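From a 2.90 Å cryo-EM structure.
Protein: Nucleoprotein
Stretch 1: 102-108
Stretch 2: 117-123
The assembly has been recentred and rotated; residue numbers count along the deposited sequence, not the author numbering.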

ATOM      1  N   VAL A 102       7.426   7.375  22.673  1.00 10.69           N
ATOM      2  CA  VAL A 102       7.510   7.252  24.121  1.00 10.69           C
ATOM      3  C   VAL A 102       6.534   6.163  24.530  1.00 10.69           C
ATOM      4  O   VAL A 102       5.317   6.354  24.479  1.00 10.69           O
ATOM      5  CB  VAL A 102       7.196   8.576  24.825  1.00 10.69           C
ATOM      6  CG1 VAL A 102       7.733   8.555  26.239  1.00 10.69           C
ATOM      7  CG2 VAL A 102       7.791   9.718  24.059  1.00 10.69           C
ATOM      8  N   ILE A 103       7.064   5.017  24.933  1.00 11.80           N
ATOM      9  CA  ILE A 103       6.236   3.851  25.203  1.00 11.80           C
ATOM     10  C   ILE A 103       5.665   3.953  26.609  1.00 11.80           C
ATOM     11  O   ILE A 103       6.410   3.985  27.593  1.00 11.80           O
ATOM     12  CB  ILE A 103       7.035   2.555  25.023  1.00 11.80           C
ATOM     13  CG1 ILE A 103       7.457   2.407  23.564  1.00 11.80           C
ATOM     14  CG2 ILE A 103       6.214   1.372  25.461  1.00 11.80           C
ATOM     15  CD1 ILE A 103       8.380   1.260  23.324  1.00 11.80           C
ATOM     16  N   TYR A 104       4.344   4.013  26.700  1.00 14.02           N
ATOM     17  CA  TYR A 104       3.625   3.958  27.959  1.00 14.02           C
ATOM     18  C   TYR A 104       3.003   2.577  28.101  1.00 14.02           C
ATOM     19  O   TYR A 104       2.717   1.908  27.108  1.00 14.02           O
ATOM     20  CB  TYR A 104       2.532   5.023  28.023  1.00 14.02           C
ATOM     21  CG  TYR A 104       3.013   6.451  28.172  1.00 14.02           C
ATOM     22  CD1 TYR A 104       4.296   6.821  27.811  1.00 14.02           C
ATOM     23  CD2 TYR A 104       2.174   7.430  28.679  1.00 14.02           C
ATOM     24  CE1 TYR A 104       4.728   8.119  27.948  1.00 14.02           C
ATOM     25  CE2 TYR A 104       2.598   8.731  28.821  1.00 14.02           C
ATOM     26  CZ  TYR A 104       3.875   9.070  28.455  1.00 14.02           C
ATOM     27  OH  TYR A 104       4.305  10.368  28.594  1.00 14.02           O
ATOM     28  N   ASN A 105       2.797   2.149  29.338  1.00 15.40           N
ATOM     29  CA  ASN A 105       2.225   0.840  29.614  1.00 15.40           C
ATOM     30  C   ASN A 105       0.825   1.000  30.177  1.00 15.40           C
ATOM     31  O   ASN A 105       0.623   1.737  31.144  1.00 15.40           O
ATOM     32  CB  ASN A 105       3.097   0.051  30.588  1.00 15.40           C
ATOM     33  CG  ASN A 105       4.371  -0.442  29.953  1.00 15.40           C
ATOM     34  OD1 ASN A 105       5.317   0.318  29.757  1.00 15.40           O
ATOM     35  ND2 ASN A 105       4.408  -1.725  29.625  1.00 15.40           N
ATOM     36  N   ILE A 106      -0.135   0.319  29.565  1.00 15.23           N
ATOM     37  CA  ILE A 106      -1.480   0.211  30.112  1.00 15.23           C
ATOM     38  C   ILE A 106      -1.469  -0.949  31.097  1.00 15.23           C
ATOM     39  O   ILE A 106      -1.209  -2.093  30.719  1.00 15.23           O
ATOM     40  CB  ILE A 106      -2.530  -0.011  29.022  1.00 15.23           C
ATOM     41  CG1 ILE A 106      -2.328   0.964  27.868  1.00 15.23           C
ATOM     42  CG2 ILE A 106      -3.914   0.134  29.611  1.00 15.23           C
ATOM     43  CD1 ILE A 106      -2.518   2.379  28.265  1.00 15.23           C
ATOM     44  N   GLU A 107      -1.736  -0.631  32.367  1.00 20.22           N
ATOM     45  CA  GLU A 107      -1.739  -1.638  33.461  1.00 20.22           C
ATOM     46  C   GLU A 107      -3.146  -1.732  34.056  1.00 20.22           C
ATOM     47  O   GLU A 107      -3.741  -0.674  34.333  1.00 20.22           O
ATOM     48  CB  GLU A 107      -0.740  -1.229  34.544  1.00 20.22           C
ATOM     49  CG  GLU A 107       0.695  -1.171  34.057  1.00 20.22           C
ATOM     50  CD  GLU A 107       1.290  -2.517  33.685  1.00 20.22           C
ATOM     51  OE1 GLU A 107       0.567  -3.528  33.777  1.00 20.22           O
ATOM     52  OE2 GLU A 107       2.477  -2.552  33.307  1.00 20.22           O
ATOM     53  N   LYS A 108      -3.634  -2.955  34.283  1.00 23.31           N
ATOM     54  CA  LYS A 108      -4.991  -3.154  34.856  1.00 23.31           C
ATOM     55  C   LYS A 108      -4.860  -3.417  36.360  1.00 23.31           C
ATOM     56  O   LYS A 108      -4.175  -4.391  36.730  1.00 23.31           O
ATOM     57  CB  LYS A 108      -5.677  -4.338  34.167  1.00 23.31           C
ATOM     58  CG  LYS A 108      -7.095  -4.640  34.634  1.00 23.31           C
ATOM     59  CD  LYS A 108      -8.143  -3.768  33.977  1.00 23.31           C
ATOM     60  CE  LYS A 108      -9.549  -4.092  34.435  1.00 23.31           C
ATOM     61  NZ  LYS A 108     -10.559  -3.285  33.713  1.00 23.31           N
ATOM     62  N   GLY A 117     -10.635   0.401  35.655  1.00 19.32           N
ATOM     63  CA  GLY A 117      -9.612  -0.513  36.197  1.00 19.32           C
ATOM     64  C   GLY A 117      -8.276  -0.395  35.484  1.00 19.32           C
ATOM     65  O   GLY A 117      -7.385  -1.213  35.782  1.00 19.32           O
ATOM     66  N   PHE A 118      -8.113   0.605  34.611  1.00 19.84           N
ATOM     67  CA  PHE A 118      -6.837   0.749  33.864  1.00 19.84           C
ATOM     68  C   PHE A 118      -6.002   1.878  34.474  1.00 19.84           C
ATOM     69  O   PHE A 118      -6.565   2.756  35.156  1.00 19.84           O
ATOM     70  CB  PHE A 118      -7.092   1.006  32.376  1.00 19.84           C
ATOM     71  CG  PHE A 118      -7.726  -0.140  31.630  1.00 19.84           C
ATOM     72  CD1 PHE A 118      -7.038  -1.326  31.432  1.00 19.84           C
ATOM     73  CD2 PHE A 118      -9.006  -0.029  31.112  1.00 19.84           C
ATOM     74  CE1 PHE A 118      -7.619  -2.377  30.742  1.00 19.84           C
ATOM     75  CE2 PHE A 118      -9.587  -1.081  30.422  1.00 19.84           C
ATOM     76  CZ  PHE A 118      -8.892  -2.253  30.238  1.00 19.84           C
ATOM     77  N   ILE A 119      -4.689   1.823  34.248  1.00 19.02           N
ATOM     78  CA  ILE A 119      -3.756   2.834  34.722  1.00 19.02           C
ATOM     79  C   ILE A 119      -2.543   2.820  33.804  1.00 19.02           C
ATOM     80  O   ILE A 119      -2.072   1.750  33.405  1.00 19.02           O
ATOM     81  CB  ILE A 119      -3.351   2.591  36.192  1.00 19.02           C
ATOM     82  CG1 ILE A 119      -2.404   3.683  36.699  1.00 19.02           C
ATOM     83  CG2 ILE A 119      -2.758   1.206  36.374  1.00 19.02           C
ATOM     84  CD1 ILE A 119      -2.887   5.089  36.442  1.00 19.02           C
ATOM     85  N   VAL A 120      -2.091   4.014  33.409  1.00 17.52           N
ATOM     86  CA  VAL A 120      -0.908   4.127  32.507  1.00 17.52           C
ATOM     87  C   VAL A 120       0.314   4.378  33.393  1.00 17.52           C
ATOM     88  O   VAL A 120       0.370   5.445  34.031  1.00 17.52           O
ATOM     89  CB  VAL A 120      -1.093   5.255  31.474  1.00 17.52           C
ATOM     90  CG1 VAL A 120       0.149   5.445  30.618  1.00 17.52           C
ATOM     91  CG2 VAL A 120      -2.318   5.027  30.603  1.00 17.52           C
ATOM     92  N   LYS A 121       1.243   3.421  33.428  1.00 21.40           N
ATOM     93  CA  LYS A 121       2.445   3.561  34.288  1.00 21.40           C
ATOM     94  C   LYS A 121       3.716   3.275  33.482  1.00 21.40           C
ATOM     95  O   LYS A 121       3.769   2.223  32.819  1.00 21.40           O
ATOM     96  CB  LYS A 121       2.354   2.570  35.452  1.00 21.40           C
ATOM     97  CG  LYS A 121       1.014   2.532  36.172  1.00 21.40           C
ATOM     98  CD  LYS A 121       0.797   1.257  36.957  1.00 21.40           C
ATOM     99  CE  LYS A 121       1.951   0.923  37.876  1.00 21.40           C
ATOM    100  NZ  LYS A 121       1.736  -0.362  38.581  1.00 21.40           N
ATOM    101  N   THR A 122       4.704   4.170  33.563  1.00 21.29           N
ATOM    102  CA  THR A 122       6.011   3.926  32.901  1.00 21.29           C
ATOM    103  C   THR A 122       6.974   3.489  34.008  1.00 21.29           C
ATOM    104  O   THR A 122       7.304   4.333  34.864  1.00 21.29           O
ATOM    105  CB  THR A 122       6.503   5.168  32.147  1.00 21.29           C
ATOM    106  OG1 THR A 122       5.553   5.464  31.122  1.00 21.29           O
ATOM    107  CG2 THR A 122       7.872   4.981  31.534  1.00 21.29           C
ATOM    108  N   ARG A 123       7.388   2.218  33.988  1.00 24.27           N
ATOM    109  CA  ARG A 123       8.262   1.647  35.048  1.00 24.27           C
ATOM    110  C   ARG A 123       7.574   1.868  36.402  1.00 24.27           C
ATOM    111  O   ARG A 123       6.373   1.550  36.508  1.00 24.27           O
ATOM    112  CB  ARG A 123       9.695   2.190  34.975  1.00 24.27           C
ATOM    113  CG  ARG A 123      10.738   1.247  35.558  1.00 24.27           C
ATOM    114  CD  ARG A 123      12.168   1.639  35.239  1.00 24.27           C
ATOM    115  NE  ARG A 123      13.107   0.597  35.629  1.00 24.27           N
ATOM    116  CZ  ARG A 123      14.420   0.649  35.435  1.00 24.27           C
ATOM    117  NH1 ARG A 123      15.187  -0.354  35.828  1.00 24.27           N
ATOM    118  NH2 ARG A 123      14.962   1.702  34.850  1.00 24.27           N
TER

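Two strands of the nucleoprotein chain run antiparallel here, their N-to-C directions 143° apart and their axes approaching to 4.4 Å. The register pairs Ile 106 with Val 120, Glu 107 with Ile 119 and Lys 108 with Phe 118. Glu 107 and Ile 119 form the hydrogen-bonded pair: Glu 107 N donates to Ile 119 O at 2.6 Å, while the return bond, from Ile 119 N to Glu 107 O at 2.7 Å, is weak because its angle at hydrogen is only 130°. Lys 121 N adds a third bond, to Asn 105 O at 2.9 Å. Between these rungs, alpha hydrogens face carbonyl oxygens, as the 3.1 Å contact from Val 120 CA to Asn 105 O illustrates; such close contacts are typical of antiparallel strands.

Alternation along the strands sends Ile 106, Lys 108, Phe 118 and Val 120 to one face of the sheet. Branched aliphatic residues suit the extended backbone, and Ile 106 uses both ends of its side chain: CD1 lies 3.5 Å from Val 120 CG2, and CG2 lies 3.9 Å from Phe 118 CD1. Tyr 104 extends this apolar patch, with CD2 3.4 Å from Val 120 CG1. Lys 108 lies over a face of the Phe 118 ring. Its CD, 4.0 Å from the centroid of that ring, makes a CH-pi contact, and its charged NZ, 4.1 Å from the same centroid, a cation-pi interaction, so both the aliphatic chain and the ammonium group find a use.

On the other face, Glu 107 CB meets Ile 119 CG2 at 3.7 Å, and Glu 107 CG approaches Lys 121 CD at 3.8 Å; the aliphatic parts of the side chains make these contacts, a methyl from Ile 119 and methylenes from Glu 107 and Lys 121. Gly 117 suits the strand's entrance: its phi is positive, and an ideal CB there would lie 2.8 Å from Lys 108 CE, a clash.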